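Local coordinates for major capsid protein (Norovirus Hu/GI.7/TCH-060/USA/2003, PDB 4P25) that forms the protruding domain of a human norovirus capsid and binds histo-blood group antigens, here the Lewis Y glycan, at residues A[126-131]-A[149-154]; A[22-27]-A[63-68]. All blocks are in the same frame, centred on the assembly; numbering follows the deposited sequence.

Interaction 1 (A[126-131]-A[149-154]); sequences SRLDVK and QDPTGD. With FUC (alpha-L-fucopyranose), chain E.
OE1 of Q149 accepts the backbone N-H of R127, a bond from side chain to main chain with 2.7 Å between R127 N and Q149 OE1 and a nearly straight N-H...O angle of 170°. R127 N stands above the plane of the Q149 side-chain carbonyl, 40° out of it. A bend at chi2 swings CD of Q149 back toward the strand, bringing the amide to R127 N, while Q149 CB lies 3.7 Å from S126 OG.

The second point of contact is P151. Its CB comes within 3.4 Å of S126 OG, and its CG meets L128 CD2 at 3.7 Å, the L128 and P151 side chains sliding past each other in opposite directions. One proline ring thus touches two alternate residues of the strand.

Beyond the loop, R127 extends to the glycan pocket. Its guanidinium grips the D129 carboxylate side-on: NE donates to D129 OD1 at 2.8 Å, on the syn lone pair, and NH2 to D129 OD2 at 3.1 Å. This two-nitrogen grip fixes the rotation of the group and presents its edge to the fucose, whose O3 lies in the guanidinium plane. The bond from R127 NH2 to fucose O3 is bent to 120° and counts as weak. D129 CG is 3.3 Å from fucose O2, so both charged residues line the sugar.

In the fold, 125-130 is an outermost strand of its sheet within the chain. S126, L128 and V130 make backbone hydrogen bonds to strand 108-115, while the loop leading to strand 154-163 covers the other edge, where S147 OG is hydrogen-bonded to both R127 O and Q149 N, tying the strand to the loop a second time.

Interaction 2 (A[22-27]-A[63-68]); sequences RVPAMI and QVARIR
V64 lays its CG1 against the peptide bond between R22 and V23, with R22 C and V23 N each 3.5 Å from V64 CG1. This buried contact lies where a loop leading to the sheet of the P1 subdomain of the norovirus protruding domain meets the start of strand 66-73, part of the six-stranded sheet of the P2 subdomain. CG1 is anti to the V64 backbone N (chi1 169°), which places it over the peptide. Next to it, A65 CB sits 3.5 Å from R22 O and 4.1 Å from P24 CD, while P24 CD is 4.0 Å from V64 O. No hydrogen bond crosses between 22-27 and 63-68; methyl groups and a proline ring meet main-chain atoms and, at P24 and A65, each other.

A65 has left-handed helical torsions (phi 59°, psi 49°), and both V64 and A65 direct their CB atoms at the loop. P24 is the centre of an inverse gamma turn, so the chain bends sharply at the contact itself.

One layer further out, A65 is hydrogen-bonded through its backbone to L159 of strand 154-163, P24 touches T158 of the same strand, and V23 rests on V219. R22 CB points away from 63-68, and its polar end is held by other parts: the guanidinium makes a cation-pi contact with F42, NE a salt bridge with D103 OD1, and NH1 donates to P173 O and P220 O.

How the interactions relate
Followed from the N terminus, the chain passes through 22-27 and returns at 63-68, where interaction 2 closes a long excursion of 35 intervening residues and brings the loop before strand 29-31 against the start of strand 66-73. Only later does 126-131 open interaction 1, closed by 149-154 after 17 more residues, so the two follow in series and neither nest nor cross. Their centres lie about 18 Å apart, yet both reach the six-stranded sheet: one at its junction with the other half of the domain, the other at its outer strand beside the glycan. They also touch directly, as R68 NH2 and D154 OD2 form a salt bridge of 2.7 Å.

Interaction 1 (A[126-131]-A[149-154])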
ATOM      1  N   SER A 126      19.274  -6.097   1.913  1.00  9.47           N
ATOM      2  CA  SER A 126      20.143  -5.569   2.959  1.00 10.15           C
ATOM      3  C   SER A 126      19.253  -4.937   4.018  1.00  9.98           C
ATOM      4  O   SER A 126      18.254  -4.287   3.693  1.00 12.73           O
ATOM      5  CB  SER A 126      21.090  -4.511   2.388  1.00 11.08           C
ATOM      6  OG  SER A 126      21.926  -5.054   1.382  1.00 10.84           O
ATOM      7  N   ARG A 127      19.593  -5.131   5.287  1.00 11.28           N
ATOM      8  CA  ARG A 127      18.894  -4.425   6.347  1.00  8.49           C
ATOM      9  C   ARG A 127      19.758  -3.251   6.784  1.00  8.90           C
ATOM     10  O   ARG A 127      20.891  -3.436   7.257  1.00 11.32           O
ATOM     11  CB  ARG A 127      18.571  -5.349   7.526  1.00  9.46           C
ATOM     12  CG  ARG A 127      17.487  -4.789   8.456  1.00  9.71           C
ATOM     13  CD  ARG A 127      17.377  -5.589   9.753  1.00 10.84           C
ATOM     14  NE  ARG A 127      18.550  -5.374  10.597  1.00  8.86           N
ATOM     15  CZ  ARG A 127      18.997  -6.227  11.517  1.00  9.18           C
ATOM     16  NH1 ARG A 127      18.376  -7.382  11.739  1.00 12.81           N
ATOM     17  NH2 ARG A 127      20.083  -5.925  12.214  1.00 14.97           N
ATOM     18  N   LEU A 128      19.235  -2.043   6.585  1.00  8.76           N
ATOM     19  CA  LEU A 128      19.931  -0.828   6.987  1.00  8.10           C
ATOM     20  C   LEU A 128      19.484  -0.432   8.383  1.00  9.24           C
ATOM     21  O   LEU A 128      18.296  -0.202   8.625  1.00  9.13           O
ATOM     22  CB  LEU A 128      19.654   0.307   6.005  1.00  9.34           C
ATOM     23  CG  LEU A 128      19.797  -0.061   4.519  1.00  9.79           C
ATOM     24  CD1 LEU A 128      19.634   1.170   3.645  1.00 11.49           C
ATOM     25  CD2 LEU A 128      21.131  -0.762   4.236  1.00 12.76           C
ATOM     26  N   ASP A 129      20.441  -0.376   9.300  1.00  8.57           N
ATOM     27  CA  ASP A 129      20.160  -0.031  10.681  1.00  9.71           C
ATOM     28  C   ASP A 129      20.515   1.442  10.895  1.00 11.01           C
ATOM     29  O   ASP A 129      21.678   1.844  10.825  1.00 10.17           O
ATOM     30  CB  ASP A 129      20.918  -0.984  11.608  1.00  9.33           C
ATOM     31  CG  ASP A 129      20.582  -2.448  11.318  1.00 12.60           C
ATOM     32  OD1 ASP A 129      19.386  -2.747  11.089  1.00 11.30           O
ATOM     33  OD2 ASP A 129      21.502  -3.294  11.287  1.00 12.41           O
ATOM     34  N   VAL A 130      19.480   2.246  11.123  1.00  9.31           N
ATOM     35  CA  VAL A 130      19.602   3.700  11.097  1.00  8.78           C
ATOM     36  C   VAL A 130      19.304   4.306  12.458  1.00  9.16           C
ATOM     37  O   VAL A 130      18.247   4.040  13.045  1.00 11.93           O
ATOM     38  CB  VAL A 130      18.613   4.306  10.080  1.00 11.29           C
ATOM     39  CG1 VAL A 130      18.730   5.823  10.049  1.00 11.45           C
ATOM     40  CG2 VAL A 130      18.841   3.710   8.694  1.00 11.56           C
ATOM     41  N   LYS A 131      20.230   5.121  12.956  1.00 11.10           N
ATOM     42  CA  LYS A 131      20.017   5.836  14.211  1.00  8.69           C
ATOM     43  C   LYS A 131      19.634   7.284  13.933  1.00  9.12           C
ATOM     44  O   LYS A 131      20.081   7.877  12.946  1.00 12.46           O
ATOM     45  CB  LYS A 131      21.270   5.785  15.095  1.00 10.98           C
ATOM     46  CG  LYS A 131      21.732   4.376  15.427  1.00 14.81           C
ATOM     47  CD  LYS A 131      22.741   4.376  16.564  1.00 19.91           C
ATOM     48  CE  LYS A 131      22.073   4.603  17.916  1.00 20.30           C
ATOM     49  NZ  LYS A 131      21.312   3.408  18.395  1.00 19.58           N
ATOM     50  N   GLN A 149      24.961  -6.658   6.043  1.00 12.87           N
ATOM     51  CA  GLN A 149      25.111  -7.008   4.638  1.00 13.06           C
ATOM     52  C   GLN A 149      26.018  -5.973   3.976  1.00 16.76           C
ATOM     53  O   GLN A 149      26.611  -5.141   4.665  1.00 20.15           O
ATOM     54  CB  GLN A 149      23.741  -7.096   3.948  1.00 13.53           C
ATOM     55  CG  GLN A 149      22.818  -8.177   4.527  1.00 12.93           C
ATOM     56  CD  GLN A 149      22.189  -7.778   5.855  1.00 12.59           C
ATOM     57  OE1 GLN A 149      21.762  -6.635   6.038  1.00 13.65           O
ATOM     58  NE2 GLN A 149      22.150  -8.719   6.800  1.00 14.34           N
ATOM     59  N   ASP A 150      26.141  -6.025   2.652  1.00 16.96           N
ATOM     60  CA  ASP A 150      27.026  -5.102   1.939  1.00 18.05           C
ATOM     61  C   ASP A 150      26.290  -4.373   0.810  1.00 15.22           C
ATOM     62  O   ASP A 150      26.603  -4.566  -0.362  1.00 17.33           O
ATOM     63  CB  ASP A 150      28.240  -5.855   1.375  1.00 23.84           C
ATOM     64  CG  ASP A 150      29.385  -4.928   0.978  1.00 34.38           C
ATOM     65  OD1 ASP A 150      29.352  -3.732   1.337  1.00 34.87           O
ATOM     66  OD2 ASP A 150      30.334  -5.406   0.318  1.00 41.10           O
ATOM     67  N   PRO A 151      25.306  -3.527   1.167  1.00 14.60           N
ATOM     68  CA  PRO A 151      24.560  -2.796   0.140  1.00 14.89           C
ATOM     69  C   PRO A 151      25.444  -1.821  -0.629  1.00 12.46           C
ATOM     70  O   PRO A 151      26.318  -1.179  -0.042  1.00 15.00           O
ATOM     71  CB  PRO A 151      23.508  -2.029   0.950  1.00 12.40           C
ATOM     72  CG  PRO A 151      24.107  -1.891   2.312  1.00 12.47           C
ATOM     73  CD  PRO A 151      24.861  -3.166   2.530  1.00 15.05           C
ATOM     74  N   THR A 152      25.223  -1.738  -1.937  1.00 15.24           N
ATOM     75  CA  THR A 152      25.914  -0.776  -2.786  1.00 14.68           C
ATOM     76  C   THR A 152      24.919  -0.160  -3.758  1.00 13.25           C
ATOM     77  O   THR A 152      23.822  -0.684  -3.960  1.00 14.02           O
ATOM     78  CB  THR A 152      27.046  -1.433  -3.606  1.00 20.28           C
ATOM     79  OG1 THR A 152      26.493  -2.440  -4.464  1.00 23.64           O
ATOM     80  CG2 THR A 152      28.100  -2.061  -2.695  1.00 24.10           C
ATOM     81  N   GLY A 153      25.301   0.963  -4.352  1.00 14.39           N
ATOM     82  CA  GLY A 153      24.488   1.612  -5.366  1.00 13.40           C
ATOM     83  C   GLY A 153      23.116   2.086  -4.910  1.00  9.65           C
ATOM     84  O   GLY A 153      22.933   2.525  -3.772  1.00 12.30           O
ATOM     85  N   ASP A 154      22.158   1.988  -5.827  1.00 12.19           N
ATOM     86  CA  ASP A 154      20.802   2.502  -5.663  1.00 10.62           C
ATOM     87  C   ASP A 154      19.958   1.505  -4.869  1.00 11.38           C
ATOM     88  O   ASP A 154      19.582   0.453  -5.385  1.00 14.40           O
ATOM     89  CB  ASP A 154      20.231   2.738  -7.065  1.00 11.98           C
ATOM     90  CG  ASP A 154      18.829   3.345  -7.070  1.00 14.05           C
ATOM     91  OD1 ASP A 154      18.284   3.706  -6.003  1.00 14.85           O
ATOM     92  OD2 ASP A 154      18.278   3.467  -8.189  1.00 18.08           O
TER
HETATM   93  C1  FUC E   3      19.396  -4.006  16.505  1.00 13.55           C
HETATM   94  C2  FUC E   3      20.016  -4.446  15.189  1.00 17.48           C
HETATM   95  C3  FUC E   3      21.129  -5.444  15.462  1.00 18.75           C
HETATM   96  C4  FUC E   3      20.590  -6.587  16.307  1.00 22.90           C
HETATM   97  C5  FUC E   3      19.937  -6.028  17.561  1.00 21.28           C
HETATM   98  C6  FUC E   3      19.388  -7.178  18.406  1.00 27.52           C
HETATM   99  O2  FUC E   3      20.554  -3.304  14.508  1.00 19.91           O
HETATM  100  O3  FUC E   3      21.624  -5.960  14.218  1.00 25.05           O
HETATM  101  O4  FUC E   3      19.619  -7.325  15.551  1.00 38.73           O
HETATM  102  O5  FUC E   3      18.865  -5.149  17.191  1.00 17.63           O

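Interaction 2 (A[22-27]-A[63-68])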
ATOM      1  N   ARG A  22       1.298   5.805   8.218  1.00  6.65           N
ATOM      2  CA  ARG A  22       2.638   6.008   8.787  1.00  6.01           C
ATOM      3  C   ARG A  22       3.528   4.763   8.756  1.00  8.95           C
ATOM      4  O   ARG A  22       4.753   4.868   8.828  1.00 10.57           O
ATOM      5  CB  ARG A  22       2.559   6.588  10.208  1.00  7.11           C
ATOM      6  CG  ARG A  22       2.015   8.024  10.244  1.00  6.80           C
ATOM      7  CD  ARG A  22       1.904   8.560  11.675  1.00  8.39           C
ATOM      8  NE  ARG A  22       3.210   8.881  12.250  1.00 10.89           N
ATOM      9  CZ  ARG A  22       3.596   8.556  13.482  1.00  9.00           C
ATOM     10  NH1 ARG A  22       2.787   7.888  14.296  1.00  9.70           N
ATOM     11  NH2 ARG A  22       4.802   8.908  13.906  1.00  9.69           N
ATOM     12  N   VAL A  23       2.913   3.588   8.643  1.00  9.22           N
ATOM     13  CA  VAL A  23       3.645   2.342   8.428  1.00  8.25           C
ATOM     14  C   VAL A  23       2.884   1.495   7.415  1.00  8.34           C
ATOM     15  O   VAL A  23       1.672   1.665   7.258  1.00  9.76           O
ATOM     16  CB  VAL A  23       3.859   1.531   9.744  1.00 10.37           C
ATOM     17  CG1 VAL A  23       4.920   2.185  10.633  1.00 11.60           C
ATOM     18  CG2 VAL A  23       2.533   1.319  10.487  1.00 10.79           C
ATOM     19  N   PRO A  24       3.584   0.590   6.709  1.00 10.21           N
ATOM     20  CA  PRO A  24       2.920  -0.289   5.737  1.00 11.30           C
ATOM     21  C   PRO A  24       2.182  -1.428   6.437  1.00 10.16           C
ATOM     22  O   PRO A  24       2.708  -2.531   6.598  1.00 15.15           O
ATOM     23  CB  PRO A  24       4.085  -0.818   4.892  1.00 12.35           C
ATOM     24  CG  PRO A  24       5.271  -0.746   5.792  1.00 16.04           C
ATOM     25  CD  PRO A  24       5.050   0.449   6.680  1.00 11.15           C
ATOM     26  N   ALA A  25       0.959  -1.135   6.855  1.00  9.10           N
ATOM     27  CA  ALA A  25       0.165  -2.060   7.648  1.00  7.81           C
ATOM     28  C   ALA A  25      -1.292  -1.679   7.484  1.00 10.05           C
ATOM     29  O   ALA A  25      -1.605  -0.574   7.036  1.00 11.60           O
ATOM     30  CB  ALA A  25       0.566  -1.977   9.120  1.00 11.14           C
ATOM     31  N   MET A  26      -2.179  -2.595   7.855  1.00 11.23           N
ATOM     32  CA  MET A  26      -3.604  -2.318   7.815  1.00 10.38           C
ATOM     33  C   MET A  26      -4.076  -1.810   9.173  1.00 11.66           C
ATOM     34  O   MET A  26      -3.490  -2.122  10.211  1.00 11.55           O
ATOM     35  CB  MET A  26      -4.373  -3.570   7.407  1.00 11.41           C
ATOM     36  CG  MET A  26      -3.956  -4.097   6.050  1.00 12.52           C
ATOM     37  SD  MET A  26      -4.107  -2.835   4.764  1.00 12.93           S
ATOM     38  CE  MET A  26      -5.889  -2.678   4.737  1.00 12.59           C
ATOM     39  N   ILE A  27      -5.138  -1.019   9.160  1.00  8.60           N
ATOM     40  CA  ILE A  27      -5.714  -0.524  10.405  1.00  7.76           C
ATOM     41  C   ILE A  27      -6.432  -1.641  11.155  1.00 11.33           C
ATOM     42  O   ILE A  27      -7.206  -2.399  10.565  1.00 12.48           O
ATOM     43  CB  ILE A  27      -6.651   0.663  10.147  1.00  9.09           C
ATOM     44  CG1 ILE A  27      -5.828   1.831   9.597  1.00 15.59           C
ATOM     45  CG2 ILE A  27      -7.373   1.076  11.435  1.00 10.66           C
ATOM     46  CD1 ILE A  27      -6.646   2.980   9.089  1.00 18.91           C
ATOM     47  N   GLN A  63       3.823   3.888  -0.906  1.00  7.46           N
ATOM     48  CA  GLN A  63       4.895   4.879  -0.742  1.00  7.39           C
ATOM     49  C   GLN A  63       5.158   5.180   0.740  1.00  7.98           C
ATOM     50  O   GLN A  63       6.103   5.893   1.078  1.00  8.74           O
ATOM     51  CB  GLN A  63       4.542   6.179  -1.475  1.00  7.14           C
ATOM     52  CG  GLN A  63       4.645   6.100  -3.005  1.00  8.58           C
ATOM     53  CD  GLN A  63       3.876   7.211  -3.722  1.00  9.80           C
ATOM     54  OE1 GLN A  63       2.791   7.618  -3.295  1.00 10.57           O
ATOM     55  NE2 GLN A  63       4.431   7.689  -4.835  1.00 13.06           N
ATOM     56  N   VAL A  64       4.324   4.629   1.622  1.00  7.88           N
ATOM     57  CA  VAL A  64       4.379   4.955   3.055  1.00  6.76           C
ATOM     58  C   VAL A  64       5.568   4.323   3.787  1.00  6.62           C
ATOM     59  O   VAL A  64       5.749   3.098   3.766  1.00  7.86           O
ATOM     60  CB  VAL A  64       3.065   4.522   3.737  1.00  6.23           C
ATOM     61  CG1 VAL A  64       3.173   4.595   5.267  1.00  8.79           C
ATOM     62  CG2 VAL A  64       1.892   5.361   3.214  1.00  8.13           C
ATOM     63  N   ALA A  65       6.371   5.167   4.430  1.00  7.34           N
ATOM     64  CA  ALA A  65       7.542   4.736   5.220  1.00  7.53           C
ATOM     65  C   ALA A  65       8.560   3.958   4.394  1.00  6.56           C
ATOM     66  O   ALA A  65       9.026   2.886   4.798  1.00  7.24           O
ATOM     67  CB  ALA A  65       7.121   3.938   6.461  1.00  7.45           C
ATOM     68  N   ARG A  66       8.907   4.510   3.238  1.00  8.50           N
ATOM     69  CA  ARG A  66       9.908   3.906   2.376  1.00  9.20           C
ATOM     70  C   ARG A  66      11.059   4.872   2.173  1.00  7.71           C
ATOM     71  O   ARG A  66      10.911   6.079   2.388  1.00  8.07           O
ATOM     72  CB  ARG A  66       9.287   3.491   1.046  1.00 10.04           C
ATOM     73  CG  ARG A  66       8.120   2.535   1.244  1.00 16.41           C
ATOM     74  CD  ARG A  66       7.641   1.988  -0.062  1.00 21.48           C
ATOM     75  NE  ARG A  66       8.576   1.007  -0.595  1.00 19.30           N
ATOM     76  CZ  ARG A  66       8.556   0.564  -1.847  1.00 26.94           C
ATOM     77  NH1 ARG A  66       7.651   1.027  -2.703  1.00 16.08           N
ATOM     78  NH2 ARG A  66       9.450  -0.330  -2.246  1.00 22.31           N
ATOM     79  N   ILE A  67      12.213   4.322   1.803  1.00  6.55           N
ATOM     80  CA  ILE A  67      13.436   5.095   1.632  1.00  7.10           C
ATOM     81  C   ILE A  67      14.144   4.630   0.372  1.00  8.33           C
ATOM     82  O   ILE A  67      14.183   3.430   0.072  1.00  9.05           O
ATOM     83  CB  ILE A  67      14.392   4.915   2.835  1.00  8.16           C
ATOM     84  CG1 ILE A  67      13.740   5.405   4.132  1.00  8.23           C
ATOM     85  CG2 ILE A  67      15.698   5.668   2.610  1.00 11.13           C
ATOM     86  CD1 ILE A  67      14.588   5.174   5.364  1.00 10.02           C
ATOM     87  N   ARG A  68      14.691   5.578  -0.377  1.00  7.06           N
ATOM     88  CA  ARG A  68      15.530   5.242  -1.519  1.00  7.32           C
ATOM     89  C   ARG A  68      16.741   6.158  -1.525  1.00  6.75           C
ATOM     90  O   ARG A  68      16.640   7.340  -1.195  1.00  8.86           O
ATOM     91  CB  ARG A  68      14.755   5.364  -2.835  1.00  8.48           C
ATOM     92  CG  ARG A  68      15.538   4.855  -4.042  1.00  8.26           C
ATOM     93  CD  ARG A  68      14.670   4.807  -5.283  1.00  9.11           C
ATOM     94  NE  ARG A  68      15.406   4.324  -6.453  1.00 10.30           N
ATOM     95  CZ  ARG A  68      14.830   3.928  -7.586  1.00 10.85           C
ATOM     96  NH1 ARG A  68      13.502   3.939  -7.702  1.00 10.89           N
ATOM     97  NH2 ARG A  68      15.572   3.506  -8.601  1.00 13.12           N
TER